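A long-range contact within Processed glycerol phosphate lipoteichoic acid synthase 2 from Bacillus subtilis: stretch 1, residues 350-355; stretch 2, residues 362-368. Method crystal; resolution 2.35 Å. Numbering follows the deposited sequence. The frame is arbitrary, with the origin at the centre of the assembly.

Stretch 1 (350-355) DFISPK
Stretch 2, residues 362-368: KYYDTKT

Stretch 1 is extended through F351 (-159/167), I352 (-139/143) and S353 (-148/171), then bends at P354 (-58/-33) and K355 (-77/-52). Stretch 2 runs as a strand from K362 to D365, with Y363 at -110/137 and Y364 at -127/152, before T366 (-56/-44) and K367 (-62/-48) turn. The end-to-end directions of the touching parts lie 53° apart, and the gap narrows along them: CA of F351 is 9.6 Å from CA of Y363, whereas CA of K355 is 5.4 Å from CA of T366.

At this narrow end T366 bonds twice. Its N donates to K355 O at 3.1 Å, almost linearly at 176°. Its CA-to-CB bond points toward stretch 1, and with chi1 m (-70°) OG1 donates to S353 O at 2.6 Å, although the position of OG1 is less sure. T366 CB also sits 3.2 Å from P354 O, so three successive carbonyl oxygens approach one threonine from the same side. Just before it in sequence, D365 (chi1 t) accepts at OD2 from T368 N and from T368 OG1, both at 2.8 Å, bracing the turn.

At the wide end, long side chains span the gap. F351 (p, chi2 86°) and Y363 (m, chi2 -91°) start sideways but converge at their ends, F351 CZ meeting the edge of the tyrosine ring at CE1, 3.9 Å away, an apolar contact.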

ATOM      1  N   ASP A 350       7.933 -13.563 -10.641  1.00 20.16           N
ATOM      2  CA  ASP A 350       7.006 -14.497 -10.032  1.00 20.36           C
ATOM      3  C   ASP A 350       5.610 -13.874 -10.106  1.00 20.32           C
ATOM      4  O   ASP A 350       5.440 -12.680 -10.435  1.00 19.85           O
ATOM      5  CB  ASP A 350       7.382 -14.776  -8.562  1.00 20.31           C
ATOM      6  CG  ASP A 350       8.754 -15.479  -8.431  1.00 22.66           C
ATOM      7  OD1 ASP A 350       9.348 -15.889  -9.461  1.00 24.85           O
ATOM      8  OD2 ASP A 350       9.260 -15.620  -7.303  1.00 25.81           O
ATOM      9  N   PHE A 351       4.608 -14.691  -9.856  1.00 19.69           N
ATOM     10  CA  PHE A 351       3.253 -14.185  -9.808  1.00 20.35           C
ATOM     11  C   PHE A 351       2.337 -15.081  -9.042  1.00 20.24           C
ATOM     12  O   PHE A 351       2.691 -16.208  -8.725  1.00 19.41           O
ATOM     13  CB  PHE A 351       2.692 -13.856 -11.207  1.00 20.45           C
ATOM     14  CG  PHE A 351       2.328 -15.051 -12.050  1.00 20.29           C
ATOM     15  CD1 PHE A 351       1.074 -15.645 -11.938  1.00 22.00           C
ATOM     16  CD2 PHE A 351       3.193 -15.507 -13.054  1.00 20.79           C
ATOM     17  CE1 PHE A 351       0.709 -16.733 -12.766  1.00 22.14           C
ATOM     18  CE2 PHE A 351       2.840 -16.582 -13.882  1.00 18.61           C
ATOM     19  CZ  PHE A 351       1.604 -17.191 -13.738  1.00 20.37           C
ATOM     20  N   ILE A 352       1.156 -14.558  -8.720  1.00 20.60           N
ATOM     21  CA  ILE A 352       0.136 -15.360  -8.089  1.00 20.57           C
ATOM     22  C   ILE A 352      -1.196 -15.023  -8.705  1.00 21.01           C
ATOM     23  O   ILE A 352      -1.445 -13.879  -9.068  1.00 21.74           O
ATOM     24  CB  ILE A 352       0.121 -15.206  -6.573  1.00 20.89           C
ATOM     25  CG1 ILE A 352      -0.883 -16.190  -5.957  1.00 21.10           C
ATOM     26  CG2 ILE A 352      -0.250 -13.754  -6.149  1.00 21.98           C
ATOM     27  CD1 ILE A 352      -0.641 -16.450  -4.511  1.00 20.44           C
ATOM     28  N   SER A 353      -2.036 -16.042  -8.854  1.00 21.04           N
ATOM     29  CA  SER A 353      -3.398 -15.882  -9.338  1.00 19.89           C
ATOM     30  C   SER A 353      -4.285 -16.952  -8.682  1.00 19.92           C
ATOM     31  O   SER A 353      -3.771 -17.859  -8.040  1.00 19.28           O
ATOM     32  CB  SER A 353      -3.416 -16.049 -10.851  1.00 19.25           C
ATOM     33  OG  SER A 353      -3.499 -17.411 -11.175  1.00 17.60           O
ATOM     34  N   PRO A 354      -5.618 -16.864  -8.860  1.00 20.03           N
ATOM     35  CA  PRO A 354      -6.444 -17.898  -8.237  1.00 20.43           C
ATOM     36  C   PRO A 354      -6.056 -19.288  -8.719  1.00 20.37           C
ATOM     37  O   PRO A 354      -6.155 -20.239  -7.965  1.00 20.73           O
ATOM     38  CB  PRO A 354      -7.871 -17.537  -8.689  1.00 20.23           C
ATOM     39  CG  PRO A 354      -7.819 -16.057  -8.934  1.00 19.80           C
ATOM     40  CD  PRO A 354      -6.430 -15.770  -9.427  1.00 19.71           C
ATOM     41  N   LYS A 355      -5.623 -19.389  -9.966  1.00 20.34           N
ATOM     42  CA  LYS A 355      -5.148 -20.652 -10.524  1.00 20.68           C
ATOM     43  C   LYS A 355      -3.723 -21.084 -10.103  1.00 19.89           C
ATOM     44  O   LYS A 355      -3.515 -22.214  -9.650  1.00 19.13           O
ATOM     45  CB  LYS A 355      -5.216 -20.610 -12.061  1.00 20.50           C
ATOM     46  CG  LYS A 355      -5.707 -21.930 -12.645  1.00 22.32           C
ATOM     47  CD  LYS A 355      -5.315 -22.060 -14.106  1.00 26.42           C
ATOM     48  CE  LYS A 355      -6.002 -23.217 -14.785  1.00 25.64           C
ATOM     49  NZ  LYS A 355      -5.619 -23.207 -16.222  1.00 30.24           N
ATOM     50  N   LYS A 362       8.934 -22.474 -10.941  1.00 22.51           N
ATOM     51  CA  LYS A 362       8.052 -23.590 -10.612  1.00 21.98           C
ATOM     52  C   LYS A 362       6.580 -23.134 -10.459  1.00 20.66           C
ATOM     53  O   LYS A 362       6.297 -22.041  -9.950  1.00 19.84           O
ATOM     54  CB  LYS A 362       8.530 -24.291  -9.343  1.00 21.78           C
ATOM     55  CG  LYS A 362       9.801 -25.081  -9.534  1.00 25.81           C
ATOM     56  CD  LYS A 362      10.291 -25.576  -8.168  1.00 30.43           C
ATOM     57  CE  LYS A 362      11.215 -26.791  -8.263  1.00 33.58           C
ATOM     58  NZ  LYS A 362      12.516 -26.464  -8.907  1.00 34.62           N
ATOM     59  N   TYR A 363       5.659 -23.992 -10.881  1.00 19.53           N
ATOM     60  CA  TYR A 363       4.242 -23.706 -10.739  1.00 18.52           C
ATOM     61  C   TYR A 363       3.566 -24.601  -9.713  1.00 18.34           C
ATOM     62  O   TYR A 363       3.754 -25.826  -9.692  1.00 17.92           O
ATOM     63  CB  TYR A 363       3.505 -23.917 -12.041  1.00 17.81           C
ATOM     64  CG  TYR A 363       3.689 -22.862 -13.083  1.00 19.22           C
ATOM     65  CD1 TYR A 363       2.820 -21.765 -13.157  1.00 21.04           C
ATOM     66  CD2 TYR A 363       4.683 -22.979 -14.050  1.00 18.13           C
ATOM     67  CE1 TYR A 363       2.973 -20.802 -14.160  1.00 19.18           C
ATOM     68  CE2 TYR A 363       4.834 -22.029 -15.029  1.00 18.71           C
ATOM     69  CZ  TYR A 363       3.973 -20.953 -15.085  1.00 19.87           C
ATOM     70  OH  TYR A 363       4.131 -20.002 -16.074  1.00 25.27           O
ATOM     71  N   TYR A 364       2.719 -23.978  -8.909  1.00 17.57           N
ATOM     72  CA  TYR A 364       1.950 -24.695  -7.936  1.00 17.27           C
ATOM     73  C   TYR A 364       0.500 -24.350  -8.131  1.00 17.60           C
ATOM     74  O   TYR A 364       0.178 -23.247  -8.610  1.00 17.35           O
ATOM     75  CB  TYR A 364       2.367 -24.290  -6.531  1.00 16.78           C
ATOM     76  CG  TYR A 364       3.839 -24.427  -6.267  1.00 14.71           C
ATOM     77  CD1 TYR A 364       4.357 -25.552  -5.644  1.00 11.49           C
ATOM     78  CD2 TYR A 364       4.710 -23.409  -6.625  1.00 14.91           C
ATOM     79  CE1 TYR A 364       5.732 -25.665  -5.401  1.00 11.95           C
ATOM     80  CE2 TYR A 364       6.080 -23.506  -6.376  1.00 13.34           C
ATOM     81  CZ  TYR A 364       6.575 -24.619  -5.763  1.00 10.63           C
ATOM     82  OH  TYR A 364       7.924 -24.679  -5.550  1.00 11.86           O
ATOM     83  N   ASP A 365      -0.369 -25.287  -7.757  1.00 17.14           N
ATOM     84  CA  ASP A 365      -1.781 -24.976  -7.691  1.00 17.92           C
ATOM     85  C   ASP A 365      -2.010 -24.018  -6.520  1.00 17.80           C
ATOM     86  O   ASP A 365      -1.681 -24.333  -5.382  1.00 17.19           O
ATOM     87  CB  ASP A 365      -2.627 -26.243  -7.521  1.00 17.81           C
ATOM     88  CG  ASP A 365      -4.103 -25.927  -7.404  1.00 19.30           C
ATOM     89  OD1 ASP A 365      -4.696 -25.454  -8.403  1.00 20.89           O
ATOM     90  OD2 ASP A 365      -4.664 -26.120  -6.303  1.00 21.51           O
ATOM     91  N   THR A 366      -2.547 -22.841  -6.810  1.00 18.68           N
ATOM     92  CA  THR A 366      -2.746 -21.830  -5.779  1.00 19.58           C
ATOM     93  C   THR A 366      -3.585 -22.343  -4.607  1.00 20.74           C
ATOM     94  O   THR A 366      -3.222 -22.121  -3.455  1.00 20.46           O
ATOM     95  CB  THR A 366      -3.376 -20.559  -6.336  1.00 19.54           C
ATOM     96  OG1 THR A 366      -2.421 -19.897  -7.165  1.00 19.18           O
ATOM     97  CG2 THR A 366      -3.744 -19.585  -5.190  1.00 17.85           C
ATOM     98  N   LYS A 367      -4.671 -23.050  -4.913  1.00 22.38           N
ATOM     99  CA  LYS A 367      -5.557 -23.612  -3.882  1.00 24.41           C
ATOM    100  C   LYS A 367      -4.863 -24.635  -2.973  1.00 24.42           C
ATOM    101  O   LYS A 367      -4.970 -24.535  -1.748  1.00 24.40           O
ATOM    102  CB  LYS A 367      -6.805 -24.263  -4.498  1.00 24.73           C
ATOM    103  CG  LYS A 367      -8.148 -23.515  -4.250  1.00 29.99           C
ATOM    104  CD  LYS A 367      -8.566 -22.655  -5.479  1.00 35.07           C
ATOM    105  CE  LYS A 367      -9.362 -23.482  -6.523  1.00 37.29           C
ATOM    106  NZ  LYS A 367      -9.116 -23.043  -7.940  1.00 38.44           N
ATOM    107  N   THR A 368      -4.143 -25.599  -3.566  1.00 23.91           N
ATOM    108  CA  THR A 368      -3.687 -26.753  -2.803  1.00 23.03           C
ATOM    109  C   THR A 368      -2.198 -26.787  -2.461  1.00 23.13           C
ATOM    110  O   THR A 368      -1.783 -27.574  -1.611  1.00 22.95           O
ATOM    111  CB  THR A 368      -4.074 -28.073  -3.506  1.00 23.11           C
ATOM    112  OG1 THR A 368      -3.452 -28.138  -4.795  1.00 21.91           O
ATOM    113  CG2 THR A 368      -5.591 -28.192  -3.650  1.00 21.63           C
TER